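Local coordinates for DUF5063 domain-containing protein (PDB 3NRH) that is of unknown function but folds as a predominantly alpha-helical DUF5063 domain whose crystal assembly holds two copies of the chain, at residues L46-Y50 with L157-M161. Numbering follows the deposited sequence.
Sequences LPLLY and LVNTM
Leu-157 reaches across to helix 35-54 and sets its forked end against the turn from Leu-46 to Tyr-50. Leu-157 CD1 lies 3.7 Å from Leu-46 O, and Leu-157 CD2 rests 3.9 Å from Tyr-50 CB. With chi1 at -175°, the Leu-157 side chain extends away from its own backbone N, and both methyls reach the facing helix. Leu-49 CD2 meets Leu-157 CD1 at 4.1 Å. Leu-46 runs past Leu-157 in the opposite direction. It also slides along Met-161, a selenomethionine, with Leu-46 CB 3.7 Å from Met-161 CG. The Met-161 chain then bends at chi3 (80°) and brings Met-161 CE to 3.8 Å from Pro-47 CB. At the other end, Val-158 CG1 approaches Tyr-50 CE1 obliquely at 3.8 Å.

The segments 46-50 and 157-161 run nearly antiparallel, at 159°, with their axes 10.3 Å apart at closest approach. The Leu-46 carbonyl under the Leu-157 methyls accepts the helical bond from Tyr-50 N. Phe-23 of helix 11-28 packs on Leu-46, and Ile-119 of helix 112-131 on Leu-157, so the contact belongs to the core of a helical bundle. Tyr-50 also faces the dimer partner: its OH is hydrogen-bonded to ND1 of His-165 of the second subunit. No hydrogen bond joins 46-50 to 157-161. Their cohesion is therefore apolar, while the tyrosine hydroxyl links this buried packing to the subunit interface.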
ATOM      1  N   LEU A  46       1.366  -1.837   6.587  1.00  8.56           N
ATOM      2  CA  LEU A  46       2.178  -1.085   5.632  1.00 12.79           C
ATOM      3  C   LEU A  46       1.411  -0.134   4.714  1.00  9.86           C
ATOM      4  O   LEU A  46       1.800   1.025   4.565  1.00  9.99           O
ATOM      5  CB  LEU A  46       3.039  -2.035   4.792  1.00 10.53           C
ATOM      6  CG  LEU A  46       4.119  -2.808   5.560  1.00 12.11           C
ATOM      7  CD1 LEU A  46       4.911  -3.656   4.582  1.00 15.39           C
ATOM      8  CD2 LEU A  46       5.040  -1.850   6.289  1.00 13.74           C
ATOM      9  N   PRO A  47       0.318  -0.597   4.083  1.00 10.67           N
ATOM     10  CA  PRO A  47      -0.395   0.344   3.211  1.00 14.02           C
ATOM     11  C   PRO A  47      -0.988   1.526   3.971  1.00 15.42           C
ATOM     12  O   PRO A  47      -1.067   2.637   3.445  1.00 11.70           O
ATOM     13  CB  PRO A  47      -1.459  -0.532   2.539  1.00 13.19           C
ATOM     14  CG  PRO A  47      -1.693  -1.637   3.536  1.00 13.21           C
ATOM     15  CD  PRO A  47      -0.294  -1.938   4.037  1.00 10.65           C
ATOM     16  N   LEU A  48      -1.402   1.289   5.210  1.00 12.44           N
ATOM     17  CA  LEU A  48      -1.969   2.366   6.012  1.00 10.53           C
ATOM     18  C   LEU A  48      -0.862   3.342   6.404  1.00  9.70           C
ATOM     19  O   LEU A  48      -1.074   4.553   6.428  1.00  9.57           O
ATOM     20  CB  LEU A  48      -2.641   1.805   7.269  1.00  8.53           C
ATOM     21  CG  LEU A  48      -3.343   2.844   8.155  1.00 10.22           C
ATOM     22  CD1 LEU A  48      -4.373   3.626   7.353  1.00 13.16           C
ATOM     23  CD2 LEU A  48      -3.996   2.135   9.322  1.00 18.23           C
ATOM     24  N   LEU A  49       0.318   2.810   6.708  1.00  7.95           N
ATOM     25  CA  LEU A  49       1.451   3.646   7.085  1.00 10.04           C
ATOM     26  C   LEU A  49       1.858   4.522   5.900  1.00 10.79           C
ATOM     27  O   LEU A  49       2.144   5.713   6.060  1.00  9.28           O
ATOM     28  CB  LEU A  49       2.627   2.769   7.536  1.00  9.79           C
ATOM     29  CG  LEU A  49       3.917   3.459   7.997  1.00 11.48           C
ATOM     30  CD1 LEU A  49       3.647   4.329   9.215  1.00 14.16           C
ATOM     31  CD2 LEU A  49       4.967   2.400   8.326  1.00 11.99           C
ATOM     32  N   TYR A  50       1.868   3.935   4.707  1.00  9.80           N
ATOM     33  CA  TYR A  50       2.231   4.673   3.503  1.00 11.01           C
ATOM     34  C   TYR A  50       1.218   5.792   3.253  1.00  9.49           C
ATOM     35  O   TYR A  50       1.585   6.939   2.976  1.00 11.02           O
ATOM     36  CB  TYR A  50       2.259   3.738   2.288  1.00 10.34           C
ATOM     37  CG  TYR A  50       2.782   4.413   1.042  1.00 11.38           C
ATOM     38  CD1 TYR A  50       4.141   4.401   0.736  1.00  7.71           C
ATOM     39  CD2 TYR A  50       1.924   5.127   0.206  1.00 10.65           C
ATOM     40  CE1 TYR A  50       4.639   5.091  -0.373  1.00 10.79           C
ATOM     41  CE2 TYR A  50       2.409   5.825  -0.898  1.00 11.12           C
ATOM     42  CZ  TYR A  50       3.766   5.804  -1.179  1.00 11.80           C
ATOM     43  OH  TYR A  50       4.243   6.528  -2.248  1.00 16.85           O
ATOM     44  N   LEU A 157       9.281   0.628   1.810  1.00  9.31           N
ATOM     45  CA  LEU A 157       7.964   0.164   2.223  1.00 10.17           C
ATOM     46  C   LEU A 157       7.227  -0.502   1.056  1.00  9.09           C
ATOM     47  O   LEU A 157       6.715  -1.614   1.192  1.00  8.24           O
ATOM     48  CB  LEU A 157       7.139   1.346   2.779  1.00  5.46           C
ATOM     49  CG  LEU A 157       5.757   1.018   3.367  1.00 11.50           C
ATOM     50  CD1 LEU A 157       5.278   2.168   4.235  1.00 10.91           C
ATOM     51  CD2 LEU A 157       4.754   0.752   2.251  1.00 12.61           C
ATOM     52  N   VAL A 158       7.175   0.165  -0.097  1.00 13.20           N
ATOM     53  CA  VAL A 158       6.482  -0.420  -1.242  1.00 10.39           C
ATOM     54  C   VAL A 158       7.180  -1.685  -1.753  1.00 11.81           C
ATOM     55  O   VAL A 158       6.516  -2.637  -2.173  1.00 10.19           O
ATOM     56  CB  VAL A 158       6.320   0.599  -2.394  1.00 13.65           C
ATOM     57  CG1 VAL A 158       5.382   1.718  -1.959  1.00 15.31           C
ATOM     58  CG2 VAL A 158       7.661   1.167  -2.793  1.00 24.63           C
ATOM     59  N   ASN A 159       8.509  -1.703  -1.710  1.00  7.33           N
ATOM     60  CA  ASN A 159       9.259  -2.882  -2.152  1.00 13.24           C
ATOM     61  C   ASN A 159       8.937  -4.056  -1.234  1.00 16.91           C
ATOM     62  O   ASN A 159       8.744  -5.184  -1.690  1.00 13.17           O
ATOM     63  CB  ASN A 159      10.771  -2.631  -2.116  1.00 11.93           C
ATOM     64  CG  ASN A 159      11.234  -1.649  -3.173  1.00 16.44           C
ATOM     65  OD1 ASN A 159      10.539  -1.396  -4.155  1.00 19.21           O
ATOM     66  ND2 ASN A 159      12.429  -1.100  -2.982  1.00 15.18           N
ATOM     67  N   THR A 160       8.872  -3.782   0.065  1.00 14.06           N
ATOM     68  CA  THR A 160       8.578  -4.817   1.049  1.00 18.14           C
ATOM     69  C   THR A 160       7.153  -5.329   0.893  1.00 16.15           C
ATOM     70  O   THR A 160       6.890  -6.518   1.063  1.00 14.14           O
ATOM     71  CB  THR A 160       8.770  -4.290   2.484  1.00 21.09           C
ATOM     72  OG1 THR A 160      10.118  -3.832   2.642  1.00 35.32           O
ATOM     73  CG2 THR A 160       8.500  -5.390   3.499  1.00 30.30           C
HETATM   74  N   MSE A 161       6.230  -4.425   0.580  1.00 12.01           N
HETATM   75  CA  MSE A 161       4.839  -4.810   0.382  1.00 14.39           C
HETATM   76  C   MSE A 161       4.736  -5.792  -0.776  1.00 10.58           C
HETATM   77  O   MSE A 161       3.987  -6.770  -0.711  1.00 10.61           O
HETATM   78  CB  MSE A 161       3.983  -3.589   0.063  1.00 15.29           C
HETATM   79  CG  MSE A 161       3.318  -2.966   1.258  1.00 24.34           C
HETATM   80 SE   MSE A 161       2.103  -1.588   0.671  1.00 32.69          SE
HETATM   81  CE  MSE A 161       0.626  -2.707   0.165  1.00 21.16           C
TER